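Local atomic coordinates of metallopeptidase containing co-catalytic metalloactive site (Shewanella denitrificans OS217, PDB entry 3B2Y), a protein that probably acts as a zinc-dependent metallocarboxypeptidase of the M14 family, hydrolysing its substrate at a metal site that holds nickel in this crystal. Residues Ser73-Gly77 / Leu106-Asn110; Pro7-Phe11 / Ala116-Phe120; Cys244-Pro248 / Ala259-Ala263; Ile25-Tyr29 / Pro83-Leu87. The contacts are given in a common frame with arbitrary orientation. Where two conformers were deposited one is given. Numbering follows the deposited sequence.

Interaction 1: residues Ser73-Gly77 / Leu106-Asn110; sequences SGFHG and LPLVN. With NI (nickel (II) ion), chain C.
Phe75 (chi1 m) lays one face of its ring over Val109: CG2 of Val109 sits 3.9 Å from the Phe75 ring centroid, 20° off the normal, a CH-pi contact, and Val109 CG1 is 3.6 Å from Phe75 CE2. Behind it the two segments run in the same direction, Ser73 opposite Pro107 and Gly74 opposite Leu108 (CA atoms 4.3 Å apart). Ser73 N donates to Leu106 O (3.0 Å), Val109 N weakly to Ser73 O (3.4 Å) and Asn110 N to Gly74 O (2.9 Å). These are the loops leaving the C-terminal ends of parallel strands 68-73 and 102-106, where alpha/beta proteins such as the M14 peptidases carry their active sites. Gly74 suits its positive phi (phi/psi 61/34), and a CB would clash with Leu108 CD1. Asn110 ND2 donates to Phe75 O (3.1 Å), while OD1 N-caps helix 111-115 at Gly113 N. His76 (m) turns away; its ND1 binds nickel at 2.2 Å, alongside Glu79 and His170, and NE2 is hydrogen-bonded to Asn126 OD1.

Interaction 2: residues Pro7-Phe11 / Ala116-Phe120; sequences PFESF and AGHRF
Ala116 O accepts from Ser10 OG (chi1 m) at 2.8 Å. Gly117 follows at phi/psi 57/31, closing helix 111-115 with a Schellman motif; glycine suits the positive phi, and a CB would run into Phe11 O. Gly117 O accepts from Phe11 N at 2.8 Å and takes a CA-H...O contact from Ser10 CA at 3.2 Å. The N-terminal segment lies over the end of that helix at the protein surface, with Ser10 and His118 in register (CA atoms 4.5 Å apart). His118 CB lies 3.4 Å from Glu9 O. Arg119 N donates to water 3 (3.1 Å), which donates to Pro7 O (2.8 Å) and Glu9 O (2.7 Å); the extended Arg119 side chain (t, t, t) leads to a salt bridge with Glu78. Phe120 N donates to water 4 (2.8 Å), which donates to Pro7 O at 2.7 Å, and the m-rotamer ring points its edge at the face of Phe8 (T-shaped, centroids 5.1 Å apart, planes at 82°), with Phe120 CZ 3.6 Å from Pro7 CB.

Interaction 3: residues Cys244-Pro248 / Ala259-Ala263; sequences CSETP and ANSAA
Strand 244-248 and helix 259-263 run nearly antiparallel, at 160° between their N-to-C directions, with axes 9.6 Å apart at closest approach. Ser245 stands opposite Ala263 (CA atoms 7.5 Å apart) and Thr247 opposite Asn260 (7.3 Å). The strand turns Ser245 and Thr247, both chi1 p, toward the helix and Glu246 away from it. Asn260, chi1 m, reaches across with its amide: ND2 donates to Thr247 OG1 at 3.1 Å, and OD1 accepts from water 5 at 2.7 Å. That water accepts from Ser245 OG at 2.5 Å, so one asparagine serves two strand hydroxyls. Thr247 OG1 is also hydrogen-bonded to Glu171, and Asn260 ND2 to Arg256 O. Small alanines suit the rest of the interface, letting the helix approach: Ala259 CB lies 4.0 Å from Thr247 CG2, and Ala263 CB 4.4 Å from Ser245 OG. This is the helix-on-sheet layer of an alpha/beta fold, with helix 253-271 packed on one face of the mixed sheet while the strand directs Glu246, the predicted proton donor/acceptor, to the other side.

Interaction 4: residues Ile25-Tyr29 / Pro83-Leu87; sequences IDAFY and PWGML
Phe28 makes contacts with Pro83, Trp84 and Leu87. Its t rotamer (chi1 -178°, chi2 72°) carries the ring into the space between helices 25-29 and 83-87, where the ring edge meets the face of Trp84. The pair is T-shaped, with the Phe28 centroid 5.2 Å from that of the six-membered ring of Trp84 and the planes at 79°. Trp84, chi1 m and chi2 101°, swings its indole across the gap, so that CH2 lies 3.6 Å from Phe28 CA and 4.4 Å from Ala27 CB; the small alanine admits the broad ring, while NE1 is hydrogen-bonded to Ser22 O. Pro83 brings CB to 3.7 Å from Phe28 CZ, and its carbonyl O sits 3.4 Å from Phe28 CE1, near the ring plane. Leu87 (t, p) adds CD2 at 4.0 Å from Phe28 CD1. The two short helix segments run roughly parallel, crossing at 29° with axes 11.4 Å apart, a wide spacing bridged by the aromatic rings; Phe28 and Trp84 are in register, with CA atoms 7.5 Å apart. Phe114 of helix 111-115 also meets both rings. No hydrogen bond joins the segments; the contact is apolar and aromatic, so its geometry is set by van der Waals fit and the T-shaped pair.

Interactions 1 and 2 touch beside the metal site: their centres are 13 Å apart, Asn110 ND2 lies 3.1 Å from Arg119 O and His76 CE1 3.3 Å from Arg119 NH2, and the Arg119 side chain comes within about 4 Å of the nickel. Interaction 3 holds Glu246, the predicted proton donor/acceptor, whose side chain is about 7 Å from those of His76 and Arg119, although its segments touch neither contact. Interaction 4 packs behind the metal-bearing loop, with Gly74 CA 3.6 Å from Pro83 CG and Pro107 CA 3.7 Å from SE of the selenomethionine Met86. Helix 81-92 also meets helix 253-271, where Asn260 CB is 3.9 Å from Gly85 CA, thereby joining interactions 1, 3 and 4.

Interaction 1: residues Ser73-Gly77 / Leu106-Asn110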
# COMPACT_ATOMS: atom_id res chain seq x y z
N SER A 73 -2.75 0.22 1.02
CA SER A 73 -2.35 1.53 0.55
C SER A 73 -3.24 2.56 1.21
O SER A 73 -4.07 2.22 2.08
CB SER A 73 -2.48 1.61 -0.96
OG SER A 73 -1.86 2.77 -1.50
N GLY A 74 -3.09 3.79 0.74
CA GLY A 74 -3.92 4.93 1.18
C GLY A 74 -3.82 5.24 2.66
O GLY A 74 -4.77 5.68 3.24
N PHE A 75 -2.64 5.06 3.26
CA PHE A 75 -2.42 5.55 4.63
C PHE A 75 -2.24 7.09 4.61
O PHE A 75 -2.57 7.75 5.59
CB PHE A 75 -1.15 4.91 5.23
CG PHE A 75 -1.37 3.52 5.74
CD1 PHE A 75 -1.33 2.42 4.90
CD2 PHE A 75 -1.66 3.32 7.08
CE1 PHE A 75 -1.60 1.14 5.40
CE2 PHE A 75 -1.89 2.04 7.60
CZ PHE A 75 -1.90 0.96 6.77
N HIS A 76 -1.62 7.62 3.53
CA HIS A 76 -1.30 9.03 3.42
C HIS A 76 -2.07 9.61 2.25
O HIS A 76 -1.98 9.13 1.12
CB HIS A 76 0.20 9.24 3.29
CG HIS A 76 0.96 8.80 4.49
ND1 HIS A 76 2.12 8.08 4.40
CD2 HIS A 76 0.71 8.93 5.82
CE1 HIS A 76 2.59 7.83 5.62
NE2 HIS A 76 1.75 8.33 6.49
N GLY A 77 -2.89 10.61 2.53
CA GLY A 77 -3.82 11.07 1.53
C GLY A 77 -3.26 11.78 0.33
O GLY A 77 -3.89 11.83 -0.71
N LEU A 106 -6.37 -3.97 1.38
CA LEU A 106 -6.74 -2.87 2.29
C LEU A 106 -6.46 -1.57 1.49
O LEU A 106 -5.43 -0.94 1.61
CB LEU A 106 -5.94 -3.01 3.59
CG LEU A 106 -6.23 -2.25 4.84
CD1 LEU A 106 -7.60 -2.69 5.42
CD2 LEU A 106 -5.15 -2.61 5.86
N PRO A 107 -7.38 -1.21 0.59
CA PRO A 107 -7.12 -0.25 -0.45
C PRO A 107 -6.96 1.18 0.05
O PRO A 107 -6.31 1.98 -0.60
CB PRO A 107 -8.42 -0.29 -1.31
CG PRO A 107 -9.08 -1.51 -0.97
CD PRO A 107 -8.70 -1.82 0.47
N LEU A 108 -7.63 1.52 1.15
CA LEU A 108 -7.74 2.93 1.54
C LEU A 108 -7.95 3.07 3.04
O LEU A 108 -9.08 3.05 3.50
CB LEU A 108 -8.88 3.59 0.80
CG LEU A 108 -9.12 5.10 1.05
CD1 LEU A 108 -7.77 5.94 0.89
CD2 LEU A 108 -10.28 5.66 0.14
N VAL A 109 -6.86 3.23 3.78
CA VAL A 109 -6.88 3.28 5.24
C VAL A 109 -7.29 4.68 5.80
O VAL A 109 -7.92 4.79 6.86
CB VAL A 109 -5.53 2.85 5.74
CG1 VAL A 109 -5.34 3.15 7.23
CG2 VAL A 109 -5.30 1.36 5.39
N ASN A 110 -7.02 5.72 5.02
CA ASN A 110 -7.21 7.11 5.41
C ASN A 110 -8.17 7.87 4.43
O ASN A 110 -7.77 8.69 3.63
CB ASN A 110 -5.87 7.79 5.41
CG ASN A 110 -5.94 9.25 5.87
OD1 ASN A 110 -6.94 9.76 6.37
ND2 ASN A 110 -4.80 9.92 5.70
NI NI C . 3.48 7.43 2.78
O HOH W 1 5.53 7.81 1.81
O HOH W 2 4.90 7.64 3.88

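Interaction 2: residues Pro7-Phe11 / Ala116-Phe120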
# COMPACT_ATOMS: atom_id res chain seq x y z
N PRO A 7 3.42 19.15 6.29
CA PRO A 7 2.64 17.92 6.13
C PRO A 7 1.14 18.16 5.96
O PRO A 7 0.43 17.23 5.69
CB PRO A 7 2.88 17.17 7.45
CG PRO A 7 3.30 18.23 8.42
CD PRO A 7 3.94 19.31 7.66
N PHE A 8 0.67 19.40 6.14
CA PHE A 8 -0.75 19.70 6.03
C PHE A 8 -1.08 20.12 4.57
O PHE A 8 -2.23 20.31 4.23
CB PHE A 8 -1.15 20.82 7.02
CG PHE A 8 -1.13 20.37 8.46
CD1 PHE A 8 -2.23 19.72 9.00
CD2 PHE A 8 0.00 20.54 9.25
CE1 PHE A 8 -2.22 19.28 10.33
CE2 PHE A 8 0.03 20.10 10.58
CZ PHE A 8 -1.09 19.47 11.11
N GLU A 9 -0.09 20.16 3.70
CA GLU A 9 -0.32 20.57 2.31
C GLU A 9 -1.15 19.56 1.52
O GLU A 9 -0.91 18.34 1.63
CB GLU A 9 1.01 20.78 1.59
CG GLU A 9 0.80 21.20 0.15
CD GLU A 9 1.86 22.09 -0.36
OE1 GLU A 9 2.52 22.74 0.48
OE2 GLU A 9 1.99 22.18 -1.60
N SER A 10 -2.08 20.08 0.71
CA SER A 10 -2.89 19.24 -0.21
C SER A 10 -2.31 19.17 -1.61
O SER A 10 -1.79 20.16 -2.13
CB SER A 10 -4.30 19.79 -0.30
OG SER A 10 -4.99 19.65 0.92
N PHE A 11 -2.40 17.97 -2.21
CA PHE A 11 -1.89 17.67 -3.55
C PHE A 11 -2.96 16.90 -4.28
O PHE A 11 -3.51 15.94 -3.71
CB PHE A 11 -0.65 16.79 -3.49
CG PHE A 11 0.50 17.39 -2.76
CD1 PHE A 11 0.58 17.31 -1.39
CD2 PHE A 11 1.48 18.09 -3.45
CE1 PHE A 11 1.65 17.87 -0.70
CE2 PHE A 11 2.54 18.63 -2.79
CZ PHE A 11 2.62 18.54 -1.39
N ALA A 116 -9.19 14.94 0.93
CA ALA A 116 -8.65 16.29 0.97
C ALA A 116 -7.25 16.41 0.37
O ALA A 116 -6.64 17.48 0.42
CB ALA A 116 -8.67 16.78 2.39
N GLY A 117 -6.77 15.31 -0.19
CA GLY A 117 -5.43 15.23 -0.77
C GLY A 117 -4.24 15.55 0.14
O GLY A 117 -3.21 16.04 -0.33
N HIS A 118 -4.36 15.28 1.44
CA HIS A 118 -3.23 15.53 2.35
C HIS A 118 -2.90 14.30 3.20
O HIS A 118 -3.71 13.44 3.42
CB HIS A 118 -3.46 16.79 3.23
CG HIS A 118 -4.71 16.78 4.07
ND1 HIS A 118 -5.05 15.74 4.90
CD2 HIS A 118 -5.63 17.74 4.28
CE1 HIS A 118 -6.18 16.03 5.53
NE2 HIS A 118 -6.55 17.24 5.18
N ARG A 119 -1.70 14.32 3.72
CA ARG A 119 -1.10 13.19 4.39
C ARG A 119 -1.90 12.74 5.59
O ARG A 119 -2.15 11.55 5.75
CB ARG A 119 0.25 13.64 4.86
CG ARG A 119 1.14 12.60 5.55
CD ARG A 119 2.54 13.21 5.64
NE ARG A 119 3.47 12.19 6.10
CZ ARG A 119 3.96 11.24 5.32
NH1 ARG A 119 3.64 11.17 4.03
NH2 ARG A 119 4.76 10.32 5.84
N PHE A 120 -2.30 13.70 6.42
CA PHE A 120 -3.00 13.31 7.67
C PHE A 120 -4.46 13.02 7.45
O PHE A 120 -5.05 13.35 6.43
CB PHE A 120 -2.86 14.37 8.70
CG PHE A 120 -1.45 14.64 9.09
CD1 PHE A 120 -0.48 13.64 9.05
CD2 PHE A 120 -1.10 15.90 9.51
CE1 PHE A 120 0.80 13.90 9.44
CE2 PHE A 120 0.22 16.17 9.90
CZ PHE A 120 1.14 15.15 9.88
O HOH W 3 0.39 16.46 2.98
O HOH W 4 -2.15 16.52 6.06

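Interaction 3: residues Cys244-Pro248 / Ala259-Ala263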
# COMPACT_ATOMS: atom_id res chain seq x y z
N CYS A 244 7.63 -1.67 1.33
CA CYS A 244 6.85 -0.46 1.15
C CYS A 244 7.42 0.23 -0.07
O CYS A 244 8.59 0.66 -0.05
CB CYS A 244 7.00 0.39 2.39
SG CYS A 244 6.27 2.03 2.28
N SER A 245 6.67 0.26 -1.17
CA SER A 245 7.16 0.96 -2.35
C SER A 245 6.90 2.45 -2.19
O SER A 245 5.91 2.88 -1.54
CB SER A 245 6.51 0.43 -3.61
OG SER A 245 5.12 0.35 -3.48
N GLU A 246 7.77 3.24 -2.79
CA GLU A 246 7.64 4.68 -2.79
C GLU A 246 7.78 5.19 -4.23
O GLU A 246 8.93 5.32 -4.73
CB GLU A 246 8.75 5.30 -1.95
CG GLU A 246 8.66 5.00 -0.45
CD GLU A 246 7.66 5.88 0.28
OE1 GLU A 246 7.03 6.75 -0.36
OE2 GLU A 246 7.50 5.68 1.51
N THR A 247 6.64 5.46 -4.89
CA THR A 247 6.67 6.14 -6.19
C THR A 247 6.84 7.68 -6.02
O THR A 247 6.42 8.27 -4.99
CB THR A 247 5.45 5.74 -7.06
OG1 THR A 247 4.24 5.89 -6.31
CG2 THR A 247 5.56 4.25 -7.53
N PRO A 248 7.50 8.35 -6.98
CA PRO A 248 7.77 9.79 -6.90
C PRO A 248 6.56 10.64 -7.25
O PRO A 248 6.03 10.53 -8.37
CB PRO A 248 8.86 9.99 -7.96
CG PRO A 248 8.73 8.81 -8.89
CD PRO A 248 8.08 7.72 -8.17
N ALA A 259 3.05 2.11 -12.26
CA ALA A 259 4.17 1.61 -11.50
C ALA A 259 3.72 0.87 -10.22
O ALA A 259 4.26 -0.20 -9.91
CB ALA A 259 5.16 2.74 -11.16
N ASN A 260 2.80 1.46 -9.48
CA ASN A 260 2.15 0.81 -8.30
C ASN A 260 1.52 -0.54 -8.64
O ASN A 260 1.79 -1.56 -7.98
CB ASN A 260 1.12 1.73 -7.69
CG ASN A 260 1.74 2.73 -6.70
OD1 ASN A 260 1.97 2.39 -5.54
ND2 ASN A 260 2.01 3.93 -7.16
N SER A 261 0.76 -0.56 -9.72
CA SER A 261 0.14 -1.79 -10.21
C SER A 261 1.20 -2.84 -10.57
O SER A 261 1.01 -4.02 -10.29
CB SER A 261 -0.78 -1.45 -11.41
OG SER A 261 -1.50 -2.59 -11.84
N ALA A 262 2.32 -2.39 -11.17
CA ALA A 262 3.46 -3.25 -11.54
C ALA A 262 4.19 -3.81 -10.33
O ALA A 262 4.54 -5.00 -10.40
CB ALA A 262 4.45 -2.48 -12.43
N ALA A 263 4.45 -2.98 -9.29
CA ALA A 263 4.97 -3.45 -7.96
C ALA A 263 4.12 -4.54 -7.37
O ALA A 263 4.64 -5.57 -6.90
CB ALA A 263 5.14 -2.34 -6.95
O HOH W 5 4.37 2.66 -4.25

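Interaction 4: residues Ile25-Tyr29 / Pro83-Leu87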
# COMPACT_ATOMS: atom_id res chain seq x y z
N ILE A 25 -13.20 10.62 -4.19
CA ILE A 25 -13.35 9.42 -3.34
C ILE A 25 -14.65 8.65 -3.66
O ILE A 25 -14.69 7.42 -3.60
CB ILE A 25 -13.27 9.82 -1.83
CG1 ILE A 25 -13.17 8.60 -0.94
CG2 ILE A 25 -14.42 10.67 -1.41
CD1 ILE A 25 -12.67 8.91 0.51
N ASP A 26 -15.69 9.35 -4.11
CA ASP A 26 -16.92 8.66 -4.48
C ASP A 26 -16.73 7.80 -5.73
O ASP A 26 -17.18 6.68 -5.78
CB ASP A 26 -18.07 9.67 -4.71
CG ASP A 26 -18.54 10.34 -3.39
OD1 ASP A 26 -18.47 9.71 -2.30
OD2 ASP A 26 -19.02 11.49 -3.46
N ALA A 27 -16.02 8.34 -6.71
CA ALA A 27 -15.66 7.61 -7.93
C ALA A 27 -14.82 6.41 -7.54
O ALA A 27 -15.04 5.33 -8.06
CB ALA A 27 -14.88 8.48 -8.90
N PHE A 28 -13.85 6.63 -6.66
CA PHE A 28 -13.00 5.52 -6.20
C PHE A 28 -13.83 4.38 -5.64
O PHE A 28 -13.71 3.22 -6.09
CB PHE A 28 -11.99 6.02 -5.16
CG PHE A 28 -11.06 4.94 -4.67
CD1 PHE A 28 -10.06 4.45 -5.47
CD2 PHE A 28 -11.26 4.38 -3.43
CE1 PHE A 28 -9.24 3.47 -5.01
CE2 PHE A 28 -10.47 3.40 -2.95
CZ PHE A 28 -9.47 2.91 -3.73
N TYR A 29 -14.70 4.70 -4.68
CA TYR A 29 -15.46 3.65 -4.04
C TYR A 29 -16.36 2.92 -5.07
O TYR A 29 -16.49 1.70 -5.01
CB TYR A 29 -16.28 4.22 -2.89
CG TYR A 29 -15.52 4.38 -1.60
CD1 TYR A 29 -15.21 3.27 -0.82
CD2 TYR A 29 -15.20 5.62 -1.09
CE1 TYR A 29 -14.54 3.39 0.41
CE2 TYR A 29 -14.52 5.73 0.16
CZ TYR A 29 -14.19 4.63 0.88
OH TYR A 29 -13.52 4.81 2.07
N PRO A 83 -3.87 3.88 -3.87
CA PRO A 83 -5.21 3.31 -3.95
C PRO A 83 -5.69 3.20 -5.41
O PRO A 83 -6.25 2.17 -5.80
CB PRO A 83 -6.05 4.26 -3.11
CG PRO A 83 -5.06 4.91 -2.24
CD PRO A 83 -3.87 5.10 -3.06
N TRP A 84 -5.39 4.21 -6.25
CA TRP A 84 -5.76 4.09 -7.68
C TRP A 84 -4.91 3.00 -8.40
O TRP A 84 -5.42 2.34 -9.31
CB TRP A 84 -5.69 5.43 -8.44
CG TRP A 84 -6.69 6.44 -7.98
CD1 TRP A 84 -6.46 7.47 -7.17
CD2 TRP A 84 -8.07 6.47 -8.31
NE1 TRP A 84 -7.61 8.19 -6.97
CE2 TRP A 84 -8.62 7.60 -7.67
CE3 TRP A 84 -8.91 5.66 -9.09
CZ2 TRP A 84 -9.97 7.89 -7.73
CZ3 TRP A 84 -10.25 5.97 -9.19
CH2 TRP A 84 -10.76 7.11 -8.54
N GLY A 85 -3.65 2.84 -7.98
CA GLY A 85 -2.76 1.76 -8.43
C GLY A 85 -3.38 0.41 -8.15
O GLY A 85 -3.39 -0.49 -9.02
N MSE A 86 -3.96 0.25 -6.96
CA MSE A 86 -4.63 -1.01 -6.64
C MSE A 86 -5.85 -1.28 -7.49
O MSE A 86 -6.10 -2.40 -7.88
CB MSE A 86 -4.99 -1.06 -5.17
CG MSE A 86 -5.19 -2.53 -4.70
SE MSE A 86 -5.56 -2.58 -2.79
CE MSE A 86 -3.96 -1.53 -2.24
N LEU A 87 -6.64 -0.26 -7.74
CA LEU A 87 -7.78 -0.39 -8.61
C LEU A 87 -7.39 -0.80 -10.03
O LEU A 87 -8.08 -1.62 -10.67
CB LEU A 87 -8.60 0.90 -8.59
CG LEU A 87 -9.96 0.96 -9.23
CD1 LEU A 87 -10.82 -0.23 -8.79
CD2 LEU A 87 -10.56 2.28 -8.77